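Local coordinates for protein putative sulfurtransferase dsrE (Allochromatium vinosum, PDB 2HY5) that probably carries and transfers sulfur, held as a persulfide, and may take part in the oxidation of intracellular sulfur, at residues V37-D42 with L73-C78; A4-E9 with D123-F128; R63-A68 with H104-I109; G43-T48 with R85-E90. One frame throughout, in Å; residues are numbered along the deposited sequence.

Contact 1. Residues V37-D42 with L73-C78; sequences VFFYHD and LDMVVC
Parallel strands 33-39 and 75-78 lie side by side, and four nearly straight N-H···O bonds join them, from V37 N on D74 O to C78 N on F39 O. F38 and V76 stand on one face; V37, F39, M75 and V77 on the other. F38 holds CG anti to its backbone N (chi1 -167°), which swings the ring over the second strand: CE2 lies 3.9 Å from V76 CG1, CZ lies 3.7 Å from C78 CB, and V76 O sits over one ring face near the rim. An alanine here would strip this ring from V76 and the methylene of C78, and would probably loosen the setting of the cysteine. F39 turns the other way, CG anti to the carbonyl carbon (chi1 -60°), so that CD1 comes edge-on to V76 O at 3.4 Å. M75, flexible enough to bend at chi2 and chi3, brings SD to 4.1 Å from V37 CB. C78 SG, anti to its own N (chi1 178°), meets the edge of the Y40 ring, 3.5 Å from CE1, a sulfur-aromatic contact; Y40 OH is bound to E24 O of the DsrF chain. C78 also caps the following helix, whose N terminus would probably favour a thiolate. The arrangement is that of a parallel beta-alpha-beta unit with the active-site cysteine, by similarity the persulfide carrier, where strand passes into helix, consistent with the DsrE/TusD family.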
loop_
_atom_site.group_PDB
_atom_site.type_symbol
_atom_site.label_atom_id
_atom_site.label_comp_id
_atom_site.label_asym_id
_atom_site.label_seq_id
_atom_site.Cartn_x
_atom_site.Cartn_y
_atom_site.Cartn_z
ATOM N N VAL A 37 -12.534 18.783 0.291
ATOM C CA VAL A 37 -11.584 17.759 -0.119
ATOM C C VAL A 37 -10.797 17.538 1.163
ATOM O O VAL A 37 -10.119 18.445 1.649
ATOM C CB VAL A 37 -10.630 18.260 -1.224
ATOM C CG1 VAL A 37 -9.691 17.136 -1.645
ATOM C CG2 VAL A 37 -11.426 18.751 -2.419
ATOM N N PHE A 38 -10.907 16.340 1.721
ATOM C CA PHE A 38 -10.241 16.036 2.975
ATOM C C PHE A 38 -9.106 15.034 2.813
ATOM O O PHE A 38 -9.299 13.949 2.270
ATOM C CB PHE A 38 -11.272 15.508 3.977
ATOM C CG PHE A 38 -10.771 15.451 5.386
ATOM C CD1 PHE A 38 -10.002 14.380 5.825
ATOM C CD2 PHE A 38 -11.041 16.491 6.269
ATOM C CE1 PHE A 38 -9.508 14.343 7.127
ATOM C CE2 PHE A 38 -10.553 16.469 7.573
ATOM C CZ PHE A 38 -9.783 15.394 8.004
ATOM N N PHE A 39 -7.919 15.415 3.276
ATOM C CA PHE A 39 -6.755 14.543 3.185
ATOM C C PHE A 39 -6.489 13.888 4.531
ATOM O O PHE A 39 -6.323 14.570 5.545
ATOM C CB PHE A 39 -5.530 15.335 2.718
ATOM C CG PHE A 39 -5.700 15.964 1.363
ATOM C CD1 PHE A 39 -6.282 17.219 1.230
ATOM C CD2 PHE A 39 -5.313 15.284 0.219
ATOM C CE1 PHE A 39 -6.469 17.792 -0.031
ATOM C CE2 PHE A 39 -5.494 15.846 -1.043
ATOM C CZ PHE A 39 -6.076 17.100 -1.166
ATOM N N TYR A 40 -6.458 12.557 4.532
ATOM C CA TYR A 40 -6.242 11.781 5.749
ATOM C C TYR A 40 -5.133 10.750 5.521
ATOM O O TYR A 40 -4.745 10.501 4.382
ATOM C CB TYR A 40 -7.545 11.081 6.150
ATOM C CG TYR A 40 -7.564 10.579 7.573
ATOM C CD1 TYR A 40 -7.053 11.358 8.613
ATOM C CD2 TYR A 40 -8.113 9.336 7.889
ATOM C CE1 TYR A 40 -7.087 10.913 9.929
ATOM C CE2 TYR A 40 -8.155 8.884 9.207
ATOM C CZ TYR A 40 -7.639 9.676 10.221
ATOM O OH TYR A 40 -7.674 9.245 11.529
ATOM N N HIS A 41 -4.637 10.145 6.598
ATOM C CA HIS A 41 -3.543 9.171 6.496
ATOM C C HIS A 41 -2.401 9.851 5.727
ATOM O O HIS A 41 -2.188 11.054 5.873
ATOM C CB HIS A 41 -3.987 7.909 5.740
ATOM C CG HIS A 41 -5.196 7.235 6.315
ATOM N ND1 HIS A 41 -5.239 6.734 7.598
ATOM C CD2 HIS A 41 -6.397 6.939 5.758
ATOM C CE1 HIS A 41 -6.409 6.158 7.807
ATOM N NE2 HIS A 41 -7.130 6.269 6.706
ATOM N N ASP A 42 -1.675 9.092 4.909
ATOM C CA ASP A 42 -0.580 9.656 4.114
ATOM C C ASP A 42 -1.098 10.708 3.135
ATOM O O ASP A 42 -0.319 11.415 2.498
ATOM C CB ASP A 42 0.148 8.556 3.337
ATOM C CG ASP A 42 1.316 7.969 4.105
ATOM O OD1 ASP A 42 1.542 8.381 5.265
ATOM O OD2 ASP A 42 2.011 7.092 3.545
ATOM N N LEU A 73 -12.150 25.759 -3.700
ATOM C CA LEU A 73 -12.343 24.540 -2.926
ATOM C C LEU A 73 -11.766 24.622 -1.517
ATOM O O LEU A 73 -10.742 25.262 -1.288
ATOM C CB LEU A 73 -11.705 23.355 -3.651
ATOM C CG LEU A 73 -12.154 23.067 -5.086
ATOM C CD1 LEU A 73 -11.313 21.930 -5.644
ATOM C CD2 LEU A 73 -13.636 22.714 -5.120
ATOM N N ASP A 74 -12.442 23.966 -0.579
ATOM C CA ASP A 74 -11.996 23.919 0.806
ATOM C C ASP A 74 -11.182 22.631 0.943
ATOM O O ASP A 74 -11.737 21.538 1.043
ATOM C CB ASP A 74 -13.204 23.908 1.749
ATOM C CG ASP A 74 -12.807 23.922 3.218
ATOM O OD1 ASP A 74 -11.771 24.532 3.552
ATOM O OD2 ASP A 74 -13.541 23.332 4.042
ATOM N N MET A 75 -9.861 22.776 0.916
ATOM C CA MET A 75 -8.950 21.643 1.020
ATOM C C MET A 75 -8.483 21.562 2.460
ATOM O O MET A 75 -7.809 22.468 2.955
ATOM C CB MET A 75 -7.764 21.869 0.091
ATOM C CG MET A 75 -8.188 22.350 -1.274
ATOM S SD MET A 75 -7.923 21.110 -2.530
ATOM C CE MET A 75 -6.456 21.543 -3.010
ATOM N N VAL A 76 -8.838 20.470 3.126
ATOM C CA VAL A 76 -8.500 20.299 4.527
ATOM C C VAL A 76 -7.574 19.120 4.782
ATOM O O VAL A 76 -7.749 18.034 4.221
ATOM C CB VAL A 76 -9.790 20.126 5.362
ATOM C CG1 VAL A 76 -9.471 20.141 6.855
ATOM C CG2 VAL A 76 -10.779 21.233 5.007
ATOM N N VAL A 77 -6.582 19.359 5.634
ATOM C CA VAL A 77 -5.603 18.346 6.019
ATOM C C VAL A 77 -5.776 18.026 7.501
ATOM O O VAL A 77 -5.763 18.926 8.346
ATOM C CB VAL A 77 -4.172 18.861 5.768
ATOM C CG1 VAL A 77 -3.150 17.844 6.243
ATOM C CG2 VAL A 77 -3.989 19.163 4.285
ATOM N N CYS A 78 -5.945 16.743 7.819
ATOM C CA CYS A 78 -6.129 16.309 9.201
ATOM C C CYS A 78 -4.930 16.666 10.076
ATOM O O CYS A 78 -3.796 16.299 9.769
ATOM C CB CYS A 78 -6.348 14.799 9.254
ATOM S SG CYS A 78 -6.522 14.174 10.932
#

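Contact 2. Residues A4-E9 with D123-F128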
loop_
_atom_site.group_PDB
_atom_site.type_symbol
_atom_site.label_atom_id
_atom_site.label_comp_id
_atom_site.label_asym_id
_atom_site.label_seq_id
_atom_site.Cartn_x
_atom_site.Cartn_y
_atom_site.Cartn_z
ATOM N N ALA A 4 -18.213 15.103 -1.053
ATOM C CA ALA A 4 -17.218 15.175 0.004
ATOM C C ALA A 4 -16.182 14.184 -0.517
ATOM O O ALA A 4 -16.507 13.020 -0.747
ATOM C CB ALA A 4 -17.795 14.695 1.330
ATOM N N LEU A 5 -14.954 14.641 -0.744
ATOM C CA LEU A 5 -13.911 13.748 -1.247
ATOM C C LEU A 5 -12.860 13.499 -0.177
ATOM O O LEU A 5 -12.403 14.427 0.480
ATOM C CB LEU A 5 -13.236 14.344 -2.485
ATOM C CG LEU A 5 -14.140 14.714 -3.665
ATOM C CD1 LEU A 5 -13.275 15.172 -4.830
ATOM C CD2 LEU A 5 -14.996 13.526 -4.076
ATOM N N GLN A 6 -12.481 12.236 -0.014
ATOM C CA GLN A 6 -11.485 11.844 0.971
ATOM C C GLN A 6 -10.328 11.187 0.225
ATOM O O GLN A 6 -10.549 10.307 -0.607
ATOM C CB GLN A 6 -12.103 10.852 1.963
ATOM C CG GLN A 6 -11.224 10.531 3.170
ATOM C CD GLN A 6 -11.809 9.416 4.024
ATOM O OE1 GLN A 6 -13.019 9.364 4.255
ATOM N NE2 GLN A 6 -10.943 8.541 4.532
ATOM N N ILE A 7 -9.105 11.631 0.509
ATOM C CA ILE A 7 -7.910 11.083 -0.131
ATOM C C ILE A 7 -7.013 10.541 0.980
ATOM O O ILE A 7 -6.606 11.286 1.871
ATOM C CB ILE A 7 -7.187 12.174 -0.949
ATOM C CG1 ILE A 7 -8.132 12.682 -2.048
ATOM C CG2 ILE A 7 -5.910 11.616 -1.574
ATOM C CD1 ILE A 7 -7.629 13.880 -2.798
ATOM N N ASN A 8 -6.710 9.244 0.918
ATOM C CA ASN A 8 -5.925 8.575 1.956
ATOM C C ASN A 8 -4.465 8.268 1.678
ATOM O O ASN A 8 -3.776 7.737 2.554
ATOM C CB ASN A 8 -6.582 7.246 2.339
ATOM C CG ASN A 8 -8.035 7.397 2.734
ATOM O OD1 ASN A 8 -8.448 8.428 3.260
ATOM N ND2 ASN A 8 -8.813 6.348 2.510
ATOM N N GLU A 9 -3.984 8.579 0.484
ATOM C CA GLU A 9 -2.602 8.264 0.158
ATOM C C GLU A 9 -1.786 9.457 -0.284
ATOM O O GLU A 9 -2.321 10.443 -0.788
ATOM C CB GLU A 9 -2.565 7.202 -0.937
ATOM C CG GLU A 9 -3.398 5.979 -0.629
ATOM C CD GLU A 9 -3.021 5.323 0.687
ATOM O OE1 GLU A 9 -1.825 5.351 1.046
ATOM O OE2 GLU A 9 -3.921 4.763 1.352
ATOM N N ASP A 123 -23.954 15.063 -0.457
ATOM C CA ASP A 123 -24.878 14.037 -0.916
ATOM C C ASP A 123 -24.131 12.723 -1.115
ATOM O O ASP A 123 -24.700 11.646 -0.948
ATOM C CB ASP A 123 -25.523 14.464 -2.234
ATOM C CG ASP A 123 -26.392 15.693 -2.079
ATOM O OD1 ASP A 123 -27.325 15.652 -1.248
ATOM O OD2 ASP A 123 -26.146 16.695 -2.783
ATOM N N ARG A 124 -22.852 12.821 -1.465
ATOM C CA ARG A 124 -22.028 11.638 -1.697
ATOM C C ARG A 124 -20.633 11.790 -1.099
ATOM O O ARG A 124 -20.045 12.871 -1.140
ATOM C CB ARG A 124 -21.880 11.382 -3.198
ATOM C CG ARG A 124 -23.191 11.203 -3.944
ATOM C CD ARG A 124 -23.844 9.877 -3.618
ATOM N NE ARG A 124 -25.049 9.673 -4.419
ATOM C CZ ARG A 124 -26.240 10.177 -4.125
ATOM N NH1 ARG A 124 -26.405 10.917 -3.040
ATOM N NH2 ARG A 124 -27.272 9.940 -4.926
ATOM N N LEU A 125 -20.123 10.698 -0.539
ATOM C CA LEU A 125 -18.779 10.667 0.029
ATOM C C LEU A 125 -17.990 9.704 -0.844
ATOM O O LEU A 125 -18.275 8.504 -0.874
ATOM C CB LEU A 125 -18.795 10.149 1.468
ATOM C CG LEU A 125 -17.423 9.813 2.068
ATOM C CD1 LEU A 125 -16.567 11.073 2.207
ATOM C CD2 LEU A 125 -17.630 9.148 3.412
ATOM N N VAL A 126 -17.003 10.233 -1.558
ATOM C CA VAL A 126 -16.190 9.420 -2.449
ATOM C C VAL A 126 -14.779 9.346 -1.888
ATOM O O VAL A 126 -14.091 10.362 -1.778
ATOM C CB VAL A 126 -16.174 10.018 -3.869
ATOM C CG1 VAL A 126 -15.521 9.046 -4.838
ATOM C CG2 VAL A 126 -17.595 10.323 -4.310
ATOM N N VAL A 127 -14.369 8.132 -1.532
ATOM C CA VAL A 127 -13.062 7.887 -0.933
ATOM C C VAL A 127 -12.062 7.303 -1.921
ATOM O O VAL A 127 -12.368 6.368 -2.661
ATOM C CB VAL A 127 -13.188 6.922 0.267
ATOM C CG1 VAL A 127 -11.834 6.779 0.968
ATOM C CG2 VAL A 127 -14.240 7.432 1.238
ATOM N N PHE A 128 -10.861 7.864 -1.923
ATOM C CA PHE A 128 -9.802 7.409 -2.808
ATOM C C PHE A 128 -8.637 6.952 -1.955
ATOM O O PHE A 128 -8.088 7.726 -1.175
ATOM C CB PHE A 128 -9.357 8.542 -3.737
ATOM C CG PHE A 128 -10.416 8.975 -4.714
ATOM C CD1 PHE A 128 -11.411 9.873 -4.333
ATOM C CD2 PHE A 128 -10.441 8.452 -6.003
ATOM C CE1 PHE A 128 -12.421 10.246 -5.225
ATOM C CE2 PHE A 128 -11.451 8.818 -6.908
ATOM C CZ PHE A 128 -12.441 9.715 -6.514
#
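L5 and V126 lie side by side on one face of the sheet, with L5 CD2 3.7 Å from V126 CB. F128, its CG anti to the carbonyl carbon (chi1 -66°), extends this apolar row: L5 CD2 meets the edge of the ring, and Q6 O also lies at that edge, in plane. Helix 16-29 covers this face, and F33 of the DsrH chain packs on F128. On the other face A4 is small enough for L125 to lean over it, CD1 reaching 3.9 Å from A4 CB. Five backbone bonds alternate between the strands, from A4 N on R124 O to N8 N on F128 O, the ladder of a parallel sheet in which strand 124-128, outermost within this chain, lies beside strand 2-7 of the alpha/beta fold. On the face of A4, L125, Q6 and V127 the contact turns polar at Q6 and N8. Q6, CG anti to its N (chi1 -171°) and extended, lays its amide alongside V127, OE1 3.8 Å from CG2; this buried oxygen has no polar partner in the model. Q6 NE2 gives a hydrogen bond of 2.8 Å to N8 OD1, on a lone pair, which fixes both amides. N8 ND2 crosses V127, 3.4 Å from CG1, and makes a weak bond to S135 O of the DsrF chain. R124 NE and NH2 bind T92 O and C95 O of the DsrH chain.

Contact 3. Residues R63-A68 with H104-I109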
loop_
_atom_site.group_PDB
_atom_site.type_symbol
_atom_site.label_atom_id
_atom_site.label_comp_id
_atom_site.label_asym_id
_atom_site.label_seq_id
_atom_site.Cartn_x
_atom_site.Cartn_y
_atom_site.Cartn_z
ATOM N N ARG A 63 -1.172 21.413 -8.920
ATOM C CA ARG A 63 -2.363 21.139 -9.711
ATOM C C ARG A 63 -3.608 21.204 -8.822
ATOM O O ARG A 63 -4.631 21.763 -9.214
ATOM C CB ARG A 63 -2.228 19.768 -10.360
ATOM C CG ARG A 63 -3.336 19.424 -11.323
ATOM C CD ARG A 63 -3.217 17.971 -11.748
ATOM N NE ARG A 63 -2.642 17.826 -13.079
ATOM C CZ ARG A 63 -2.490 16.656 -13.694
ATOM N NH1 ARG A 63 -2.868 15.538 -13.084
ATOM N NH2 ARG A 63 -1.977 16.604 -14.918
ATOM N N TRP A 64 -3.518 20.632 -7.624
ATOM C CA TRP A 64 -4.633 20.678 -6.676
ATOM C C TRP A 64 -4.871 22.138 -6.293
ATOM O O TRP A 64 -6.008 22.595 -6.201
ATOM C CB TRP A 64 -4.302 19.890 -5.404
ATOM C CG TRP A 64 -4.772 18.461 -5.396
ATOM C CD1 TRP A 64 -3.996 17.345 -5.251
ATOM C CD2 TRP A 64 -6.124 17.995 -5.495
ATOM N NE1 TRP A 64 -4.777 16.214 -5.255
ATOM C CE2 TRP A 64 -6.090 16.584 -5.404
ATOM C CE3 TRP A 64 -7.364 18.630 -5.656
ATOM C CZ2 TRP A 64 -7.249 15.801 -5.461
ATOM C CZ3 TRP A 64 -8.515 17.847 -5.713
ATOM C CH2 TRP A 64 -8.446 16.449 -5.616
ATOM N N ALA A 65 -3.784 22.868 -6.063
ATOM C CA ALA A 65 -3.884 24.271 -5.673
ATOM C C ALA A 65 -4.536 25.116 -6.763
ATOM O O ALA A 65 -5.323 26.022 -6.470
ATOM C CB ALA A 65 -2.506 24.820 -5.341
ATOM N N GLU A 66 -4.210 24.822 -8.019
ATOM C CA GLU A 66 -4.785 25.557 -9.139
ATOM C C GLU A 66 -6.279 25.268 -9.232
ATOM O O GLU A 66 -7.081 26.161 -9.510
ATOM C CB GLU A 66 -4.086 25.166 -10.444
ATOM C CG GLU A 66 -2.605 25.519 -10.466
ATOM C CD GLU A 66 -1.890 25.003 -11.699
ATOM O OE1 GLU A 66 -1.906 23.775 -11.927
ATOM O OE2 GLU A 66 -1.311 25.824 -12.440
ATOM N N LEU A 67 -6.655 24.018 -8.988
ATOM C CA LEU A 67 -8.060 23.644 -9.042
ATOM C C LEU A 67 -8.813 24.348 -7.919
ATOM O O LEU A 67 -9.927 24.837 -8.112
ATOM C CB LEU A 67 -8.221 22.133 -8.887
ATOM C CG LEU A 67 -9.626 21.621 -9.207
ATOM C CD1 LEU A 67 -9.882 21.760 -10.699
ATOM C CD2 LEU A 67 -9.758 20.165 -8.773
ATOM N N ALA A 68 -8.195 24.404 -6.744
ATOM C CA ALA A 68 -8.814 25.048 -5.591
ATOM C C ALA A 68 -9.007 26.544 -5.843
ATOM O O ALA A 68 -10.011 27.127 -5.433
ATOM C CB ALA A 68 -7.956 24.826 -4.337
ATOM N N HIS A 104 1.367 24.056 1.976
ATOM C CA HIS A 104 1.105 24.916 0.831
ATOM C C HIS A 104 -0.017 25.845 1.311
ATOM O O HIS A 104 -1.004 25.388 1.888
ATOM C CB HIS A 104 0.655 24.064 -0.363
ATOM C CG HIS A 104 0.461 24.843 -1.626
ATOM N ND1 HIS A 104 -0.552 25.765 -1.784
ATOM C CD2 HIS A 104 1.157 24.844 -2.790
ATOM C CE1 HIS A 104 -0.473 26.300 -2.990
ATOM N NE2 HIS A 104 0.555 25.759 -3.620
ATOM N N PRO A 105 0.119 27.162 1.076
ATOM C CA PRO A 105 -0.868 28.164 1.492
ATOM C C PRO A 105 -2.331 27.967 1.101
ATOM O O PRO A 105 -3.213 28.565 1.716
ATOM C CB PRO A 105 -0.280 29.469 0.952
ATOM C CG PRO A 105 0.474 29.027 -0.258
ATOM C CD PRO A 105 1.165 27.784 0.245
ATOM N N LYS A 106 -2.594 27.139 0.096
ATOM C CA LYS A 106 -3.972 26.893 -0.330
ATOM C C LYS A 106 -4.683 25.842 0.526
ATOM O O LYS A 106 -5.910 25.714 0.479
ATOM C CB LYS A 106 -4.007 26.462 -1.799
ATOM C CG LYS A 106 -4.289 27.599 -2.770
ATOM C CD LYS A 106 -5.666 28.203 -2.506
ATOM C CE LYS A 106 -5.976 29.331 -3.473
ATOM N NZ LYS A 106 -4.945 30.400 -3.403
ATOM N N PHE A 107 -3.916 25.088 1.304
ATOM C CA PHE A 107 -4.484 24.053 2.160
ATOM C C PHE A 107 -4.585 24.542 3.601
ATOM O O PHE A 107 -3.827 25.413 4.026
ATOM C CB PHE A 107 -3.600 22.797 2.152
ATOM C CG PHE A 107 -3.411 22.173 0.795
ATOM C CD1 PHE A 107 -2.641 22.798 -0.179
ATOM C CD2 PHE A 107 -3.972 20.930 0.510
ATOM C CE1 PHE A 107 -2.424 22.190 -1.411
ATOM C CE2 PHE A 107 -3.760 20.317 -0.715
ATOM C CZ PHE A 107 -2.987 20.948 -1.679
ATOM N N ARG A 108 -5.520 23.978 4.357
ATOM C CA ARG A 108 -5.652 24.343 5.760
ATOM C C ARG A 108 -5.632 23.089 6.624
ATOM O O ARG A 108 -6.147 22.048 6.225
ATOM C CB ARG A 108 -6.938 25.146 6.010
ATOM C CG ARG A 108 -8.257 24.377 5.910
ATOM C CD ARG A 108 -9.442 25.340 6.121
ATOM N NE ARG A 108 -10.750 24.694 6.012
ATOM C CZ ARG A 108 -11.393 24.107 7.020
ATOM N NH1 ARG A 108 -10.860 24.079 8.233
ATOM N NH2 ARG A 108 -12.574 23.538 6.812
ATOM N N ILE A 109 -4.998 23.186 7.787
ATOM C CA ILE A 109 -4.925 22.071 8.727
ATOM C C ILE A 109 -6.076 22.207 9.711
ATOM O O ILE A 109 -6.248 23.254 10.333
ATOM C CB ILE A 109 -3.586 22.078 9.512
ATOM C CG1 ILE A 109 -2.536 21.240 8.783
ATOM C CG2 ILE A 109 -3.785 21.485 10.902
ATOM C CD1 ILE A 109 -2.469 21.465 7.314
#
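H104 opens a type I beta turn that closes with F107 N on H104 O at 3.0 Å. Its CG is anti to the backbone N (chi1 -176°), which throws the imidazole toward helix 60-71, where CE1 comes to 3.4 Å from A65 CB and NE2 to 3.6 Å from the same methyl. The small alanine lets the ring come this close. ND1 faces back into the turn and accepts K106 N at 3.1 Å, in the ring plane; being an acceptor, ND1 is probably unprotonated, and the bond fixes the rotation of the ring. An alanine here would remove the imidazole, and would probably leave K106 N without this acceptor and the turn less firmly seated on A65. P105, with its restricted backbone, suits the corner of the turn. K106 then lays its aliphatic part along the helix, CB 4.2 Å from A65 CB and CD 4.5 Å from A68 CB, and its bent chain delivers NZ to a salt bridge with E69; a lysine thus packs by its methylenes and pairs by its charge. F107, CG anti to the carbonyl carbon (chi1 -60°), points its ring inward, CZ 4.1 Å from W64 CB, with H104 ND1 at the ring edge. No hydrogen bond joins the two segments. Further on, R108 of strand 108-110 pairs by its backbone with M75 and V77 of strand 75-78. The turn thus bridges strand 108-110 and helix 60-71, F107 touches M75 and S47, and the W64 indole runs on to helix 16-29, its NE1 held by S17.

Contact 4. Residues G43-T48 with R85-E90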
loop_
_atom_site.group_PDB
_atom_site.type_symbol
_atom_site.label_atom_id
_atom_site.label_comp_id
_atom_site.label_asym_id
_atom_site.label_seq_id
_atom_site.Cartn_x
_atom_site.Cartn_y
_atom_site.Cartn_z
ATOM N N GLY A 43 -2.419 10.802 3.018
ATOM C CA GLY A 43 -3.014 11.782 2.130
ATOM C C GLY A 43 -2.604 13.195 2.499
ATOM O O GLY A 43 -2.569 14.077 1.642
ATOM N N VAL A 44 -2.286 13.423 3.768
ATOM C CA VAL A 44 -1.886 14.760 4.194
ATOM C C VAL A 44 -0.640 15.254 3.456
ATOM O O VAL A 44 -0.405 16.462 3.364
ATOM C CB VAL A 44 -1.624 14.819 5.725
ATOM C CG1 VAL A 44 -2.890 14.425 6.482
ATOM C CG2 VAL A 44 -0.467 13.899 6.093
ATOM N N ASN A 45 0.144 14.328 2.910
ATOM C CA ASN A 45 1.365 14.698 2.204
ATOM C C ASN A 45 1.121 15.386 0.856
ATOM O O ASN A 45 2.065 15.803 0.181
ATOM C CB ASN A 45 2.258 13.459 2.037
ATOM C CG ASN A 45 2.836 12.971 3.367
ATOM O OD1 ASN A 45 3.204 11.802 3.508
ATOM N ND2 ASN A 45 2.926 13.870 4.341
ATOM N N ASN A 46 -0.148 15.510 0.469
ATOM C CA ASN A 46 -0.502 16.183 -0.779
ATOM C C ASN A 46 -0.540 17.688 -0.554
ATOM O O ASN A 46 -0.809 18.450 -1.482
ATOM C CB ASN A 46 -1.892 15.759 -1.250
ATOM C CG ASN A 46 -1.895 14.406 -1.902
ATOM O OD1 ASN A 46 -1.440 14.252 -3.032
ATOM N ND2 ASN A 46 -2.407 13.409 -1.192
ATOM N N SER A 47 -0.261 18.112 0.674
ATOM C CA SER A 47 -0.337 19.531 1.002
ATOM C C SER A 47 0.984 20.254 1.230
ATOM O O SER A 47 0.983 21.425 1.611
ATOM C CB SER A 47 -1.217 19.724 2.235
ATOM O OG SER A 47 -0.604 19.186 3.392
ATOM N N THR A 48 2.105 19.579 1.010
ATOM C CA THR A 48 3.399 20.224 1.211
ATOM C C THR A 48 3.801 21.062 0.004
ATOM O O THR A 48 3.571 20.669 -1.136
ATOM C CB THR A 48 4.514 19.190 1.492
ATOM O OG1 THR A 48 5.785 19.853 1.492
ATOM C CG2 THR A 48 4.516 18.096 0.441
ATOM N N ARG A 85 3.040 12.834 10.528
ATOM C CA ARG A 85 3.845 12.793 9.317
ATOM C C ARG A 85 4.729 13.984 8.964
ATOM O O ARG A 85 5.565 13.888 8.063
ATOM C CB ARG A 85 2.922 12.451 8.152
ATOM C CG ARG A 85 2.206 11.118 8.366
ATOM C CD ARG A 85 1.178 10.852 7.291
ATOM N NE ARG A 85 0.600 9.511 7.383
ATOM C CZ ARG A 85 -0.261 9.111 8.315
ATOM N NH1 ARG A 85 -0.661 9.941 9.264
ATOM N NH2 ARG A 85 -0.749 7.873 8.273
ATOM N N GLY A 86 4.550 15.104 9.652
ATOM C CA GLY A 86 5.393 16.248 9.368
ATOM C C GLY A 86 4.834 17.344 8.482
ATOM O O GLY A 86 5.597 17.988 7.768
ATOM N N ILE A 87 3.522 17.550 8.496
ATOM C CA ILE A 87 2.928 18.632 7.712
ATOM C C ILE A 87 2.686 19.710 8.758
ATOM O O ILE A 87 1.954 19.495 9.729
ATOM C CB ILE A 87 1.597 18.214 7.047
ATOM C CG1 ILE A 87 1.866 17.163 5.965
ATOM C CG2 ILE A 87 0.921 19.434 6.422
ATOM C CD1 ILE A 87 2.726 17.654 4.803
ATOM N N VAL A 88 3.307 20.867 8.558
ATOM C CA VAL A 88 3.234 21.950 9.528
ATOM C C VAL A 88 2.916 23.330 8.965
ATOM O O VAL A 88 3.502 23.750 7.969
ATOM C CB VAL A 88 4.591 22.056 10.279
ATOM C CG1 VAL A 88 4.532 23.143 11.333
ATOM C CG2 VAL A 88 4.958 20.710 10.893
ATOM N N ASP A 89 1.980 24.030 9.606
ATOM C CA ASP A 89 1.651 25.394 9.207
ATOM C C ASP A 89 2.164 26.286 10.335
ATOM O O ASP A 89 2.741 25.790 11.297
ATOM C CB ASP A 89 0.141 25.592 9.012
ATOM C CG ASP A 89 -0.652 25.449 10.303
ATOM O OD1 ASP A 89 -1.851 25.795 10.298
ATOM O OD2 ASP A 89 -0.093 24.989 11.317
ATOM N N GLU A 90 1.954 27.593 10.227
ATOM C CA GLU A 90 2.440 28.517 11.251
ATOM C C GLU A 90 2.019 28.170 12.678
ATOM O O GLU A 90 2.852 28.154 13.590
ATOM C CB GLU A 90 2.002 29.946 10.913
ATOM C CG GLU A 90 3.159 30.886 10.594
ATOM C CD GLU A 90 3.996 30.418 9.416
ATOM O OE1 GLU A 90 5.033 31.053 9.132
ATOM O OE2 GLU A 90 3.619 29.418 8.769
#
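I87 folds with chi1 -68° and chi2 -63°, CG1 anti to the carbonyl carbon, so that all its branches turn onto the 43-48 loop. S47 takes the crowded position for OG, between backbone N and carbonyl carbon (chi1 68°), which lets the hydroxyl give a bond of 2.7 Å to V44 O, nearly along the C=O axis. I87 CG1 lies against V44 O at 3.5 Å. I87 CG2 rests on S47 OG at 3.4 Å, while CD1 lies 3.8 Å from N45 ND2 and touches T48 CB more loosely. V44 CG2 also sits in the crowded position and meets R85 CD at 3.7 Å, the two side chains crossing at about a right angle. V44 belongs to the 3-10 turn 43-46 that follows strand 33-39, its side chain about 4 Å from that of C78, by similarity the persulfide cysteine. R85 runs out extended to its salt bridge with D42, its NH2 pairing further with E24 of the DsrF chain. G86, with positive phi, suits the turn out of helix 79-85 because a side chain would strike the preceding carbonyl. V44 O and G43 O each accept two donors of the loop itself, while N46 also reaches S17 and E9. With no hydrogen bond between the segments, the fit is largely apolar, from I87 covering V44 O and S47 OG and from the V44-R85 crossing.

From the N terminus, strand 2-7 waits for strand 124-128 in contact 2, which closes the longest loop and holds the other three contacts inside it. Contact 1 comes next, pairing strand 33-39 with strand 75-78 across helix 60-71. Contact 4 starts in the loop after strand 33-39 and ends beyond helix 79-85, so it crosses contact 1. Contact 3, from helix 60-71 to the turn before strand 108-110, crosses both contacts 1 and 4. Together they tie the sheet, from strand 108-110 through 75-78, 33-39 and 2-7 to 124-128, to helix 60-71 and to the loops near C78, the probable persulfide cysteine; contacts 1, 2 and 4 also reach the second copy of the protein.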